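Local coordinates for protein MJ1225 (Methanocaldococcus jannaschii, PDB 3KH5) that is a putative archaeal homologue of the gamma subunit of AMP-activated protein kinase, built from CBS domains, and binds AMP and ADP, at residues T53-V58 against I194-F199; A139-I144 against K241-A246; G164-D169 against I220-M225; T235-D240 against V260-R265. All coordinates share one frame; numbering follows the deposited sequence.

In the fold
Contact 1 is the buried one, about 7 Å from the chain's centre to its own centre, where two nucleotide-holding helix starts meet through a serine pair and a small apolar patch. The other three lie about 19 to 24 Å out and are partly buried. Contact 3 adjoins contact 1: M225 packs on I194 and F199, and helix 167-177 also touches M55, V58 and F199; yet its chemistry is chiefly backbone hydrogen bonding. Contact 2, nearly all apolar, uses the start of helix 242-252, into which the 235-240 loop of contact 4 leads. Contact 4 touches it through A236 against I245 and mixes a backbone bond, a bridging water and a solvent-side salt bridge.

Contact 1 of 4, residues T53-V58 against I194-F199; sequences TSMDIV and ITSTDF. With ADP (adenosine-5'-diphosphate), chain D; AMP (adenosine monophosphate), chain C.
S54 and S196 both place OG between the backbone N and the carbonyl carbon (chi1 55° and 60°), and these matching torsions turn the two hydroxyls to face each other. S54 OG and S196 OG are hydrogen-bonded at 2.8 Å, a buried pair in which either may donate. Beside them, V58 CG2 rests 3.7 Å from S196 CB and also meets F199 CD2 at 3.9 Å, the V58 and F199 side chains crossing obliquely. Each helix start carries its own nucleotide. T53 OG1 donates to ADP O2A at 2.6 Å, and T53 N bonds to the anti lone pair of D56 OD2, closing a capping box. D56 accepts hydrogen bonds from ADP O3' on OD1 and from ADP O2' on OD2, both at 2.6 Å, while K66 forms a salt bridge to OD1. An alanine at D56 would probably leave both ribose hydroxyls without their acceptor, T53 N without the acceptor that completes the capping box and K66 without its mate. T195 and D198 repeat the box around AMP, with AMP O3' donating to D198 OD1 at 2.8 Å. The paired Thr-x-x-Asp helix starts are the ribose- and phosphate-binding signature of adenosine nucleotide sites in CBS domains.

Contact 2 of 4, residues A139-I144 against K241-A246; sequences ALLDKI and KLKKIA
I144 and L141 push their methyl ends against A246, whose small side chain leaves the helix surface low enough to receive both. L141 CD1 comes within 3.7 Å of A246 CB, and I144 CD1 reaches the same CB at 3.8 Å, putting two branched tips on one methyl. The other branch of I144 settles between L242 and the base of K243: I144 CG2 lies 3.8 Å from L242 CD2, those two side chains crossing at about a right angle, and 4.1 Å from K243 CB. I144 therefore spans L242 and A246, one helical turn apart. The long chain of K243 forms a ridge beside this wedge. With CG anti to the backbone N (chi1 -176°) and the rest extended, it runs over the turn, K243 CD lying 3.5 Å from I144 O. The same methylene is 3.7 Å from L141 O, which already accepts I144 N within the 3-10 turn. F279 touches I144, while V275 touches both L242 and A246, so the contact joins the chain following helix 133-140 to the first turn of helix 242-252. Its chemistry is one of shape: methyl groups provide the inner fit, and K243 contributes its methylenes, its ammonium extending past D142 CA toward a long, weak ion pair with E146. Side-chain fit thus joins the segments, a backbone bond between L242 and E148 lying just beyond.

Contact 3 of 4, residues G164-D169 against I220-M225; sequences GERLKD and ITNVRM
L167 and K168 give their backbone N-H groups to segment 220-225: L167 N bonds to V223 O at 2.8 Å, and K168 N to T221 O at 2.9 Å. A third link runs the other way, M225 N to E165 O at 3.0 Å. R166 and R224 lie between the L167-V223 and M225-E165 bonds as a single beta bridge, their CA atoms 4.3 Å apart. The side chains fill in around this frame. Those of L167 and T221 cross at about a right angle, with L167 CD2 3.9 Å from T221 CG2, and M225 CE lies 3.6 Å from L167 CA. On the outer side the extended chains of R166 and R224 run side by side, R224 NH2 standing over one face of the R166 guanidinium with the planes 46° apart. A water links R166 NE to N222 O. R224 NH1 is modelled 2.5 Å from G164 O, too close for the bond to be more than doubtful. Further out, F199 and L202 touch L167, V170 touches M225, and T162 N holds E165 OE1. The two arginines carry like charges and would be expected to repel; three main-chain bonds secure this joint at the start of helix 167-177, with water serving its outer, cationic side.

Contact 4 of 4, residues T235-D240 against V260-R265; sequences TAKEGD and VDENLR
T235 overlaps V260 at about a right angle, its OG1 resting 3.7 Å from V260 CG2 and its CB close to the same methyl. L190 touches both residues. One residue on from T235, A236 O accepts V260 N at 2.9 Å, at the end of strand 256-260. V260 O faces K237, whose CB is 3.4 Å away, and a water links V260 O to E238 N. K237 then reaches back across. Its CG sits between the backbone N and the carbonyl carbon (chi1 57°), and the chain bends twice further out to bring the ammonium to E262. There K237 NZ forms a salt bridge with E262 OE1 at 2.9 Å, meeting that oxygen nearly in line with its C-O bond. An alanine at K237 would keep CB beside V260 O but would probably leave the E262 carboxylate without its cationic mate and freer to turn. The backbone of K237 is fixed separately: K237 N donates to D240 OD2 at 2.7 Å, from above the carboxylate plane, and D240 N returns a bond to K237 O, closing the type II turn that passes through G239. Polar character thus changes along the contact, from a main-chain bond beside a buried valine, through a bridging water, to a charge pair, between partly exposed K237 and exposed E262, that solvent is likely to weaken.

Contact 1 of 4, residues T53-V58 against I194-F199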
# COMPACT_ATOMS: atom_id res chain seq x y z
N THR A 53 6.86 -3.71 -1.60
CA THR A 53 5.80 -2.72 -1.80
C THR A 53 6.29 -1.37 -1.29
O THR A 53 7.40 -1.27 -0.76
CB THR A 53 4.52 -3.08 -1.01
OG1 THR A 53 4.74 -2.86 0.39
CG2 THR A 53 4.10 -4.54 -1.25
N SER A 54 5.46 -0.35 -1.44
CA SER A 54 5.81 1.00 -0.99
C SER A 54 5.99 1.07 0.52
O SER A 54 6.73 1.92 1.02
CB SER A 54 4.77 2.02 -1.45
OG SER A 54 3.47 1.66 -1.03
N MET A 55 5.32 0.17 1.24
CA MET A 55 5.46 0.09 2.70
C MET A 55 6.84 -0.35 3.12
O MET A 55 7.37 0.13 4.12
CB MET A 55 4.40 -0.83 3.29
CG MET A 55 3.13 -0.10 3.62
SD MET A 55 3.37 0.88 5.11
CE MET A 55 2.92 2.48 4.43
N ASP A 56 7.44 -1.27 2.37
CA ASP A 56 8.82 -1.67 2.62
C ASP A 56 9.78 -0.51 2.41
O ASP A 56 10.79 -0.39 3.11
CB ASP A 56 9.21 -2.82 1.69
CG ASP A 56 8.42 -4.07 1.96
OD1 ASP A 56 8.43 -4.54 3.12
OD2 ASP A 56 7.81 -4.61 1.01
N ILE A 57 9.46 0.33 1.43
CA ILE A 57 10.26 1.52 1.14
C ILE A 57 10.11 2.54 2.26
O ILE A 57 11.09 3.16 2.67
CB ILE A 57 9.88 2.18 -0.22
CG1 ILE A 57 10.07 1.21 -1.40
CG2 ILE A 57 10.66 3.51 -0.43
CD1 ILE A 57 11.51 0.76 -1.66
N VAL A 58 8.88 2.70 2.76
CA VAL A 58 8.61 3.58 3.91
C VAL A 58 9.35 3.11 5.18
O VAL A 58 9.83 3.93 5.97
CB VAL A 58 7.08 3.74 4.16
CG1 VAL A 58 6.79 4.46 5.47
CG2 VAL A 58 6.45 4.50 3.00
N ILE A 194 -2.73 11.16 3.91
CA ILE A 194 -1.36 10.87 3.52
C ILE A 194 -1.20 9.35 3.40
O ILE A 194 -1.70 8.60 4.25
CB ILE A 194 -0.34 11.50 4.52
CG1 ILE A 194 1.09 11.44 3.97
CG2 ILE A 194 -0.42 10.85 5.91
CD1 ILE A 194 1.40 12.52 2.94
N THR A 195 -0.56 8.89 2.32
CA THR A 195 -0.35 7.45 2.09
C THR A 195 1.12 7.14 1.80
O THR A 195 1.90 8.05 1.54
CB THR A 195 -1.25 6.89 0.94
OG1 THR A 195 -0.72 7.26 -0.34
CG2 THR A 195 -2.70 7.39 1.06
N SER A 196 1.50 5.86 1.85
CA SER A 196 2.88 5.45 1.56
C SER A 196 3.33 5.85 0.15
O SER A 196 4.52 6.10 -0.08
CB SER A 196 3.05 3.94 1.76
OG SER A 196 2.20 3.20 0.90
N THR A 197 2.37 5.93 -0.77
CA THR A 197 2.58 6.35 -2.17
C THR A 197 3.10 7.79 -2.26
O THR A 197 4.00 8.09 -3.07
CB THR A 197 1.25 6.20 -2.97
OG1 THR A 197 1.01 4.81 -3.24
CG2 THR A 197 1.29 6.95 -4.29
N ASP A 198 2.55 8.67 -1.43
CA ASP A 198 3.01 10.05 -1.30
C ASP A 198 4.49 10.12 -0.94
O ASP A 198 5.21 11.00 -1.41
CB ASP A 198 2.18 10.79 -0.25
CG ASP A 198 0.73 10.96 -0.66
OD1 ASP A 198 0.48 11.37 -1.81
OD2 ASP A 198 -0.16 10.70 0.17
N PHE A 199 4.92 9.19 -0.09
CA PHE A 199 6.32 9.14 0.33
C PHE A 199 7.24 8.72 -0.84
O PHE A 199 8.35 9.28 -0.98
CB PHE A 199 6.50 8.29 1.62
CG PHE A 199 5.81 8.87 2.86
CD1 PHE A 199 5.16 10.11 2.83
CD2 PHE A 199 5.84 8.18 4.08
CE1 PHE A 199 4.54 10.63 3.97
CE2 PHE A 199 5.23 8.70 5.22
CZ PHE A 199 4.58 9.93 5.16
PB ADP D . -0.88 -4.83 1.75
O1B ADP D . -1.69 -4.72 3.00
O2B ADP D . -1.34 -3.74 0.64
O3B ADP D . -1.00 -6.27 1.02
PA ADP D . 1.16 -3.17 2.02
O1A ADP D . 1.23 -2.35 3.26
O2A ADP D . 2.19 -2.75 0.83
O3A ADP D . 0.67 -4.68 1.99
O5' ADP D . 2.51 -3.93 2.59
C5' ADP D . 2.76 -4.25 4.00
C4' ADP D . 3.86 -5.34 4.16
O4' ADP D . 3.28 -6.62 3.75
C3' ADP D . 5.14 -5.14 3.32
O3' ADP D . 6.28 -5.51 4.10
C2' ADP D . 4.94 -6.09 2.14
O2' ADP D . 6.18 -6.55 1.59
C1' ADP D . 4.19 -7.24 2.80
N9 ADP D . 3.39 -8.01 1.80
C8 ADP D . 2.53 -7.56 0.88
N7 ADP D . 2.03 -8.60 0.19
C5 ADP D . 2.58 -9.70 0.68
C6 ADP D . 2.46 -11.06 0.40
N6 ADP D . 1.66 -11.48 -0.57
N1 ADP D . 3.18 -11.93 1.11
C2 ADP D . 4.00 -11.53 2.09
N3 ADP D . 4.13 -10.25 2.39
C4 ADP D . 3.44 -9.33 1.70
P AMP C . -2.79 4.92 -2.65
O1P AMP C . -2.40 4.10 -3.82
O2P AMP C . -1.79 4.68 -1.41
O3P AMP C . -4.26 4.53 -2.08
O5' AMP C . -2.79 6.50 -2.93
C5' AMP C . -2.55 7.09 -4.23
C4' AMP C . -2.90 8.58 -4.20
O4' AMP C . -4.32 8.63 -3.87
C3' AMP C . -2.12 9.21 -3.04
O3' AMP C . -1.65 10.53 -3.40
C2' AMP C . -3.17 9.32 -1.93
O2' AMP C . -2.91 10.46 -1.11
C1' AMP C . -4.47 9.49 -2.72
N9 AMP C . -5.67 9.05 -1.96
C8 AMP C . -5.83 7.88 -1.33
N7 AMP C . -7.04 7.85 -0.76
C5 AMP C . -7.64 9.00 -1.03
C6 AMP C . -8.88 9.53 -0.70
N6 AMP C . -9.74 8.82 0.03
N1 AMP C . -9.20 10.76 -1.14
C2 AMP C . -8.35 11.47 -1.88
N3 AMP C . -7.15 10.99 -2.20
C4 AMP C . -6.78 9.77 -1.79

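Contact 2 of 4, residues A139-I144 against K241-A246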
# COMPACT_ATOMS: atom_id res chain seq x y z
N ALA A 139 -14.86 -7.73 -9.36
CA ALA A 139 -15.54 -8.91 -9.87
C ALA A 139 -16.89 -9.16 -9.20
O ALA A 139 -17.81 -9.67 -9.84
CB ALA A 139 -14.65 -10.14 -9.74
N LEU A 140 -17.01 -8.78 -7.93
CA LEU A 140 -18.21 -9.11 -7.14
C LEU A 140 -19.12 -7.92 -6.83
O LEU A 140 -20.10 -8.06 -6.09
CB LEU A 140 -17.80 -9.79 -5.82
CG LEU A 140 -16.96 -11.07 -5.90
CD1 LEU A 140 -16.58 -11.53 -4.50
CD2 LEU A 140 -17.69 -12.19 -6.65
N LEU A 141 -18.80 -6.77 -7.41
CA LEU A 141 -19.48 -5.51 -7.10
C LEU A 141 -20.99 -5.59 -7.28
O LEU A 141 -21.75 -5.13 -6.41
CB LEU A 141 -18.88 -4.38 -7.96
CG LEU A 141 -19.35 -2.93 -7.80
CD1 LEU A 141 -18.94 -2.34 -6.46
CD2 LEU A 141 -18.82 -2.09 -8.95
N ASP A 142 -21.43 -6.18 -8.39
CA ASP A 142 -22.85 -6.33 -8.66
C ASP A 142 -23.56 -7.29 -7.70
O ASP A 142 -24.79 -7.31 -7.63
CB ASP A 142 -23.10 -6.71 -10.13
CG ASP A 142 -22.67 -8.13 -10.46
OD1 ASP A 142 -22.57 -8.97 -9.55
OD2 ASP A 142 -22.43 -8.42 -11.66
N LYS A 143 -22.78 -8.09 -6.95
CA LYS A 143 -23.36 -9.04 -5.97
C LYS A 143 -23.58 -8.45 -4.57
O LYS A 143 -24.13 -9.13 -3.70
CB LYS A 143 -22.50 -10.31 -5.85
CG LYS A 143 -22.09 -10.95 -7.16
CD LYS A 143 -23.28 -11.57 -7.89
CE LYS A 143 -22.91 -11.99 -9.31
NZ LYS A 143 -21.96 -13.13 -9.35
N ILE A 144 -23.15 -7.21 -4.35
CA ILE A 144 -23.43 -6.53 -3.09
C ILE A 144 -24.86 -5.99 -3.17
O ILE A 144 -25.19 -5.26 -4.10
CB ILE A 144 -22.46 -5.34 -2.83
CG1 ILE A 144 -21.00 -5.80 -2.91
CG2 ILE A 144 -22.75 -4.70 -1.47
CD1 ILE A 144 -19.98 -4.67 -3.00
N LYS A 241 -24.31 3.62 1.24
CA LYS A 241 -24.46 2.25 0.78
C LYS A 241 -23.09 1.63 0.53
O LYS A 241 -22.20 2.28 -0.01
CB LYS A 241 -25.33 2.17 -0.48
CG LYS A 241 -26.77 2.66 -0.30
CD LYS A 241 -27.44 2.09 0.95
CE LYS A 241 -28.98 2.19 0.91
NZ LYS A 241 -29.44 3.57 0.33
N LEU A 242 -22.94 0.36 0.93
CA LEU A 242 -21.68 -0.35 0.76
C LEU A 242 -21.30 -0.43 -0.70
O LEU A 242 -20.13 -0.27 -1.06
CB LEU A 242 -21.75 -1.76 1.37
CG LEU A 242 -20.48 -2.61 1.22
CD1 LEU A 242 -19.29 -1.99 1.96
CD2 LEU A 242 -20.72 -4.03 1.69
N LYS A 243 -22.30 -0.69 -1.55
CA LYS A 243 -22.07 -0.80 -2.99
C LYS A 243 -21.58 0.50 -3.61
O LYS A 243 -20.71 0.47 -4.48
CB LYS A 243 -23.31 -1.33 -3.73
CG LYS A 243 -23.08 -1.55 -5.23
CD LYS A 243 -24.16 -2.42 -5.87
CE LYS A 243 -24.21 -2.16 -7.39
NZ LYS A 243 -25.28 -2.97 -8.05
N LYS A 244 -22.13 1.64 -3.17
CA LYS A 244 -21.66 2.94 -3.66
C LYS A 244 -20.19 3.14 -3.30
O LYS A 244 -19.37 3.49 -4.16
CB LYS A 244 -22.53 4.08 -3.11
CG LYS A 244 -21.86 5.46 -3.17
CD LYS A 244 -22.75 6.53 -2.53
CE LYS A 244 -21.94 7.76 -2.14
NZ LYS A 244 -21.49 8.54 -3.33
N ILE A 245 -19.86 2.91 -2.03
CA ILE A 245 -18.49 3.05 -1.54
C ILE A 245 -17.52 2.10 -2.27
O ILE A 245 -16.49 2.55 -2.79
CB ILE A 245 -18.40 2.91 0.00
CG1 ILE A 245 -19.16 4.06 0.69
CG2 ILE A 245 -16.95 2.85 0.48
CD1 ILE A 245 -18.83 5.47 0.17
N ALA A 246 -17.87 0.81 -2.34
CA ALA A 246 -17.08 -0.18 -3.09
C ALA A 246 -16.83 0.25 -4.54
O ALA A 246 -15.72 0.09 -5.05
CB ALA A 246 -17.76 -1.54 -3.05

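Contact 3 of 4, residues G164-D169 against I220-M225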
# COMPACT_ATOMS: atom_id res chain seq x y z
N GLY A 164 1.38 18.87 11.18
CA GLY A 164 2.72 19.26 11.63
C GLY A 164 3.71 18.13 11.85
O GLY A 164 4.90 18.40 12.05
N GLU A 165 3.26 16.88 11.81
CA GLU A 165 4.16 15.75 11.98
C GLU A 165 5.20 15.67 10.88
O GLU A 165 4.89 15.90 9.71
CB GLU A 165 3.37 14.44 12.02
CG GLU A 165 2.86 14.09 13.38
CD GLU A 165 2.19 12.74 13.39
OE1 GLU A 165 1.00 12.66 13.03
OE2 GLU A 165 2.87 11.75 13.74
N ARG A 166 6.43 15.34 11.27
CA ARG A 166 7.52 15.12 10.32
C ARG A 166 7.33 13.74 9.65
O ARG A 166 6.76 12.83 10.25
CB ARG A 166 8.88 15.22 11.03
CG ARG A 166 9.17 16.58 11.75
CD ARG A 166 10.43 16.47 12.66
NE ARG A 166 10.87 17.74 13.28
CZ ARG A 166 10.71 18.05 14.56
NH1 ARG A 166 10.10 17.22 15.40
NH2 ARG A 166 11.16 19.22 15.02
N LEU A 167 7.79 13.62 8.41
CA LEU A 167 7.68 12.38 7.63
C LEU A 167 8.29 11.18 8.36
O LEU A 167 7.72 10.08 8.32
CB LEU A 167 8.32 12.55 6.24
CG LEU A 167 8.24 11.41 5.21
CD1 LEU A 167 8.38 11.95 3.80
CD2 LEU A 167 9.29 10.32 5.46
N LYS A 168 9.43 11.40 9.01
CA LYS A 168 10.10 10.35 9.76
C LYS A 168 9.20 9.70 10.83
O LYS A 168 9.29 8.49 11.07
CB LYS A 168 11.41 10.87 10.37
CG LYS A 168 11.25 11.77 11.59
CD LYS A 168 12.43 12.72 11.75
CE LYS A 168 12.65 13.09 13.22
NZ LYS A 168 11.41 13.50 13.95
N ASP A 169 8.31 10.49 11.45
CA ASP A 169 7.43 10.00 12.52
C ASP A 169 6.14 9.38 11.97
O ASP A 169 5.66 8.38 12.50
CB ASP A 169 7.09 11.11 13.52
CG ASP A 169 8.32 11.65 14.24
OD1 ASP A 169 9.17 10.85 14.69
OD2 ASP A 169 8.43 12.89 14.36
N ILE A 220 14.54 15.48 3.58
CA ILE A 220 13.46 14.66 3.03
C ILE A 220 12.55 14.14 4.15
O ILE A 220 11.33 14.35 4.11
CB ILE A 220 13.97 13.49 2.16
CG1 ILE A 220 14.77 14.03 0.96
CG2 ILE A 220 12.80 12.60 1.68
CD1 ILE A 220 15.55 12.96 0.19
N THR A 221 13.13 13.48 5.15
CA THR A 221 12.32 12.92 6.24
C THR A 221 11.89 13.94 7.30
O THR A 221 11.06 13.62 8.15
CB THR A 221 12.98 11.69 6.91
OG1 THR A 221 14.26 12.05 7.45
CG2 THR A 221 13.12 10.54 5.92
N ASN A 222 12.45 15.15 7.25
CA ASN A 222 12.02 16.21 8.17
C ASN A 222 10.79 16.99 7.67
O ASN A 222 10.18 17.73 8.44
CB ASN A 222 13.18 17.16 8.51
CG ASN A 222 14.13 16.57 9.54
OD1 ASN A 222 13.72 15.92 10.50
ND2 ASN A 222 15.43 16.82 9.35
N VAL A 223 10.44 16.79 6.40
CA VAL A 223 9.28 17.44 5.77
C VAL A 223 8.02 17.14 6.57
O VAL A 223 7.84 16.01 7.04
CB VAL A 223 9.09 16.95 4.31
CG1 VAL A 223 7.84 17.56 3.67
CG2 VAL A 223 10.30 17.30 3.48
N ARG A 224 7.15 18.14 6.72
CA ARG A 224 5.91 17.97 7.48
C ARG A 224 4.75 17.64 6.56
O ARG A 224 4.75 18.02 5.38
CB ARG A 224 5.61 19.23 8.31
CG ARG A 224 6.73 19.58 9.28
CD ARG A 224 6.40 20.75 10.17
NE ARG A 224 7.52 21.06 11.06
CZ ARG A 224 7.60 20.70 12.34
NH1 ARG A 224 6.62 20.03 12.92
NH2 ARG A 224 8.67 21.03 13.05
N MET A 225 3.77 16.92 7.10
CA MET A 225 2.62 16.43 6.33
C MET A 225 1.89 17.49 5.52
O MET A 225 1.49 17.24 4.38
CB MET A 225 1.62 15.70 7.24
CG MET A 225 2.15 14.39 7.83
SD MET A 225 2.84 13.25 6.60
CE MET A 225 4.54 13.81 6.49
O HOH W 1 10.98 19.30 10.79

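Contact 4 of 4, residues T235-D240 against V260-R265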
# COMPACT_ATOMS: atom_id res chain seq x y z
N THR A 235 -14.34 11.07 1.05
CA THR A 235 -14.78 10.55 2.34
C THR A 235 -16.06 9.74 2.22
O THR A 235 -16.76 9.83 1.22
CB THR A 235 -15.03 11.71 3.34
OG1 THR A 235 -16.10 12.54 2.86
CG2 THR A 235 -13.78 12.56 3.52
N ALA A 236 -16.35 8.94 3.24
CA ALA A 236 -17.66 8.30 3.37
C ALA A 236 -18.36 8.88 4.60
O ALA A 236 -17.75 9.65 5.35
CB ALA A 236 -17.52 6.79 3.49
N LYS A 237 -19.64 8.56 4.78
CA LYS A 237 -20.34 8.94 6.00
C LYS A 237 -21.30 7.83 6.39
O LYS A 237 -21.75 7.06 5.53
CB LYS A 237 -21.06 10.30 5.86
CG LYS A 237 -22.07 10.40 4.71
CD LYS A 237 -23.00 11.63 4.83
CE LYS A 237 -22.40 12.89 4.20
NZ LYS A 237 -21.66 13.74 5.21
N GLU A 238 -21.60 7.73 7.68
CA GLU A 238 -22.55 6.74 8.17
C GLU A 238 -23.85 6.86 7.39
O GLU A 238 -24.33 7.97 7.11
CB GLU A 238 -22.79 6.90 9.68
CG GLU A 238 -21.67 6.33 10.53
CD GLU A 238 -21.91 6.48 12.02
OE1 GLU A 238 -21.96 7.62 12.51
OE2 GLU A 238 -22.04 5.44 12.71
N GLY A 239 -24.41 5.71 7.02
CA GLY A 239 -25.62 5.70 6.20
C GLY A 239 -25.38 5.41 4.73
O GLY A 239 -26.31 5.00 4.03
N ASP A 240 -24.15 5.63 4.25
CA ASP A 240 -23.81 5.38 2.84
C ASP A 240 -23.94 3.91 2.49
O ASP A 240 -23.70 3.04 3.33
CB ASP A 240 -22.37 5.80 2.52
CG ASP A 240 -22.17 7.31 2.56
OD1 ASP A 240 -23.17 8.06 2.57
OD2 ASP A 240 -21.00 7.74 2.57
N VAL A 260 -16.54 10.56 7.85
CA VAL A 260 -16.67 11.85 8.53
C VAL A 260 -18.10 12.30 8.80
O VAL A 260 -19.07 11.83 8.18
CB VAL A 260 -15.93 13.01 7.78
CG1 VAL A 260 -14.43 12.71 7.66
CG2 VAL A 260 -16.55 13.28 6.41
N ASP A 261 -18.18 13.24 9.73
CA ASP A 261 -19.35 14.04 10.05
C ASP A 261 -19.62 15.03 8.93
O ASP A 261 -18.78 15.22 8.04
CB ASP A 261 -19.05 14.88 11.29
CG ASP A 261 -19.57 14.27 12.57
OD1 ASP A 261 -19.59 14.98 13.59
OD2 ASP A 261 -19.95 13.08 12.56
N GLU A 262 -20.76 15.70 9.00
CA GLU A 262 -20.98 16.87 8.16
C GLU A 262 -20.06 17.99 8.64
O GLU A 262 -19.73 18.90 7.86
CB GLU A 262 -22.45 17.31 8.20
CG GLU A 262 -22.89 18.13 6.98
CD GLU A 262 -23.66 17.30 5.94
OE1 GLU A 262 -23.28 16.13 5.68
OE2 GLU A 262 -24.63 17.83 5.37
N ASN A 263 -19.63 17.93 9.90
CA ASN A 263 -18.64 18.89 10.41
C ASN A 263 -17.20 18.41 10.26
O ASN A 263 -16.26 19.09 10.70
CB ASN A 263 -18.94 19.28 11.86
CG ASN A 263 -19.91 20.43 11.95
OD1 ASN A 263 -21.10 20.27 11.66
ND2 ASN A 263 -19.42 21.59 12.36
N LEU A 264 -17.04 17.26 9.62
CA LEU A 264 -15.73 16.70 9.27
C LEU A 264 -14.99 16.10 10.45
O LEU A 264 -13.77 15.92 10.39
CB LEU A 264 -14.86 17.72 8.53
CG LEU A 264 -15.45 18.24 7.22
CD1 LEU A 264 -14.53 19.26 6.57
CD2 LEU A 264 -15.75 17.09 6.25
N ARG A 265 -15.72 15.80 11.52
CA ARG A 265 -15.16 15.00 12.59
C ARG A 265 -15.08 13.57 12.11
O ARG A 265 -15.96 13.10 11.39
CB ARG A 265 -16.01 15.11 13.85
CG ARG A 265 -15.44 16.13 14.83
CD ARG A 265 -16.53 16.96 15.48
NE ARG A 265 -16.76 16.63 16.89
CZ ARG A 265 -15.86 16.78 17.87
NH1 ARG A 265 -14.63 17.22 17.61
NH2 ARG A 265 -16.20 16.46 19.11
O HOH W 2 -20.97 9.91 9.35